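Local coordinates for glycoside transferase (Listeria monocytogenes, PDB 6R2M), which is probably an extracellular glycoside hydrolase acting on exopolysaccharide, possibly with transferase activity, at residues A[283-286]-A[287-291]. Residues are numbered along the deposited sequence; the frame is centred on the assembly and turned at random.
Sequences ITKE and LLEKM
Glu-289 reaches back one turn to Lys-285. Glu-289 CB lies 3.7 Å from Lys-285 O, the carbonyl that accepts the bond from Glu-289 N. Glu-289 CG comes closer, 3.4 Å from Lys-285 O, because chi1 of -69° sets it beside the backbone N. Glu-289 CD stays near Lys-285 O, at 3.6 Å, and Glu-289 OE1 lies near the same carbonyl and Glu-286 CA. Glu-289 OE2 carries the salt bridge, 3.0 Å from Lys-285 NZ. The ammonium sits above the carboxylate plane, 40° out of it. Lys-285 runs extended until the last torsion, chi4 of -79°, which turns NZ to the acid. A water spans the same pair: it accepts from Lys-285 NZ at 2.6 Å and donates to Glu-289 OE2. This is an i to i+4 salt bridge between two exposed residues near the C-terminal end of helix 278-290. Leu-311 of helix 301-312 touches both side chains. On another side of the helix, Ile-283 CG2 and Leu-287 CD1 lie side by side at 4.2 Å, both residues touching Leu-238 of helix 228-241. The hydroxyl of buried Thr-284 bonds to Thr-269 of helix 262-274, while Lys-290 pairs with Glu-260.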
ATOM      1  N   ILE A 283     -14.532  -9.047  13.464  1.00  8.20           N
ATOM      2  CA  ILE A 283     -15.675  -8.453  12.772  1.00  7.33           C
ATOM      3  C   ILE A 283     -15.284  -7.977  11.382  1.00 10.19           C
ATOM      4  O   ILE A 283     -16.009  -8.206  10.410  1.00  9.20           O
ATOM      5  CB  ILE A 283     -16.266  -7.313  13.619  1.00 11.87           C
ATOM      6  CG1 ILE A 283     -16.893  -7.914  14.888  1.00 12.51           C
ATOM      7  CG2 ILE A 283     -17.297  -6.532  12.813  1.00 13.34           C
ATOM      8  CD1 ILE A 283     -17.271  -6.879  15.934  1.00 18.66           C
ATOM      9  N   THR A 284     -14.132  -7.320  11.254  1.00  8.27           N
ATOM     10  CA  THR A 284     -13.783  -6.791   9.946  1.00  8.50           C
ATOM     11  C   THR A 284     -13.191  -7.858   9.035  1.00  7.84           C
ATOM     12  O   THR A 284     -13.248  -7.704   7.812  1.00  9.07           O
ATOM     13  CB  THR A 284     -12.827  -5.602  10.076  1.00  7.02           C
ATOM     14  OG1 THR A 284     -11.606  -6.004  10.716  1.00  8.85           O
ATOM     15  CG2 THR A 284     -13.479  -4.484  10.908  1.00 10.10           C
ATOM     16  N   LYS A 285     -12.615  -8.928   9.593  1.00  8.88           N
ATOM     17  CA  LYS A 285     -12.241 -10.059   8.756  1.00  7.47           C
ATOM     18  C   LYS A 285     -13.472 -10.660   8.084  1.00  8.75           C
ATOM     19  O   LYS A 285     -13.446 -10.969   6.888  1.00  9.48           O
ATOM     20  CB  LYS A 285     -11.501 -11.116   9.577  1.00 10.58           C
ATOM     21  CG  LYS A 285     -11.028 -12.294   8.728  1.00 13.25           C
ATOM     22  CD  LYS A 285      -9.994 -13.125   9.463  1.00 25.61           C
ATOM     23  CE  LYS A 285      -9.236 -14.053   8.516  1.00 25.57           C
ATOM     24  NZ  LYS A 285     -10.012 -15.274   8.172  1.00 34.43           N
ATOM     25  N   GLU A 286     -14.565 -10.817   8.835  1.00  9.51           N
ATOM     26  CA  GLU A 286     -15.783 -11.355   8.232  1.00  7.85           C
ATOM     27  C   GLU A 286     -16.352 -10.398   7.190  1.00 11.05           C
ATOM     28  O   GLU A 286     -16.893 -10.844   6.171  1.00 12.06           O
ATOM     29  CB  GLU A 286     -16.823 -11.656   9.306  1.00 12.60           C
ATOM     30  CG  GLU A 286     -16.403 -12.742  10.283  1.00 23.25           C
ATOM     31  CD  GLU A 286     -17.539 -13.172  11.190  1.00 31.33           C
ATOM     32  OE1 GLU A 286     -18.710 -13.019  10.788  1.00 35.74           O
ATOM     33  OE2 GLU A 286     -17.261 -13.659  12.309  1.00 41.72           O
ATOM     34  N   LEU A 287     -16.226  -9.085   7.416  1.00  8.15           N
ATOM     35  CA  LEU A 287     -16.678  -8.119   6.421  1.00  9.87           C
ATOM     36  C   LEU A 287     -15.816  -8.184   5.166  1.00  7.93           C
ATOM     37  O   LEU A 287     -16.323  -8.026   4.049  1.00  7.95           O
ATOM     38  CB  LEU A 287     -16.675  -6.712   7.026  1.00  7.66           C
ATOM     39  CG  LEU A 287     -17.855  -6.457   7.983  1.00  6.30           C
ATOM     40  CD1 LEU A 287     -17.622  -5.228   8.867  1.00  8.76           C
ATOM     41  CD2 LEU A 287     -19.145  -6.270   7.181  1.00 10.63           C
ATOM     42  N   LEU A 288     -14.515  -8.423   5.332  1.00  8.40           N
ATOM     43  CA  LEU A 288     -13.623  -8.556   4.184  1.00  5.89           C
ATOM     44  C   LEU A 288     -13.961  -9.803   3.373  1.00  7.46           C
ATOM     45  O   LEU A 288     -13.967  -9.769   2.137  1.00  8.63           O
ATOM     46  CB  LEU A 288     -12.167  -8.589   4.673  1.00  7.76           C
ATOM     47  CG  LEU A 288     -11.091  -8.866   3.639  1.00  6.97           C
ATOM     48  CD1 LEU A 288     -11.128  -7.741   2.627  1.00  8.45           C
ATOM     49  CD2 LEU A 288      -9.695  -9.000   4.273  1.00  8.41           C
ATOM     50  N   GLU A 289     -14.266 -10.909   4.051  1.00 10.75           N
ATOM     51  CA  GLU A 289     -14.666 -12.125   3.349  1.00 10.70           C
ATOM     52  C   GLU A 289     -15.982 -11.935   2.603  1.00 11.43           C
ATOM     53  O   GLU A 289     -16.175 -12.514   1.526  1.00 10.67           O
ATOM     54  CB  GLU A 289     -14.750 -13.285   4.353  1.00 11.63           C
ATOM     55  CG  GLU A 289     -13.359 -13.684   4.866  1.00 13.98           C
ATOM     56  CD  GLU A 289     -13.380 -14.516   6.131  1.00 26.12           C
ATOM     57  OE1 GLU A 289     -14.366 -14.437   6.902  1.00 28.15           O
ATOM     58  OE2 GLU A 289     -12.390 -15.247   6.360  1.00 28.57           O
ATOM     59  N   LYS A 290     -16.874 -11.096   3.132  1.00  7.27           N
ATOM     60  CA  LYS A 290     -18.163 -10.859   2.493  1.00  7.79           C
ATOM     61  C   LYS A 290     -18.009 -10.117   1.168  1.00  9.21           C
ATOM     62  O   LYS A 290     -18.754 -10.373   0.215  1.00  9.55           O
ATOM     63  CB  LYS A 290     -19.067 -10.086   3.464  1.00 13.74           C
ATOM     64  CG  LYS A 290     -20.320  -9.523   2.840  1.00 16.80           C
ATOM     65  CD  LYS A 290     -21.099  -8.575   3.753  1.00 17.21           C
ATOM     66  CE  LYS A 290     -20.323  -7.316   4.040  1.00 21.49           C
ATOM     67  NZ  LYS A 290     -21.099  -6.117   4.508  1.00 14.63           N
ATOM     68  N   MET A 291     -17.055  -9.194   1.085  1.00  8.52           N
ATOM     69  CA  MET A 291     -16.864  -8.446  -0.152  1.00  8.76           C
ATOM     70  C   MET A 291     -16.532  -9.376  -1.303  1.00  9.67           C
ATOM     71  O   MET A 291     -15.779 -10.340  -1.148  1.00 11.09           O
ATOM     72  CB  MET A 291     -15.745  -7.412   0.027  1.00  9.06           C
ATOM     73  CG  MET A 291     -15.984  -6.478   1.213  1.00 13.65           C
ATOM     74  SD  MET A 291     -17.406  -5.374   1.035  1.00 13.37           S
ATOM     75  CE  MET A 291     -18.759  -6.318   1.589  1.00 23.51           C
TER
HETATM   76  O   HOH W   1     -12.362 -15.625   9.150  1.00 33.92           O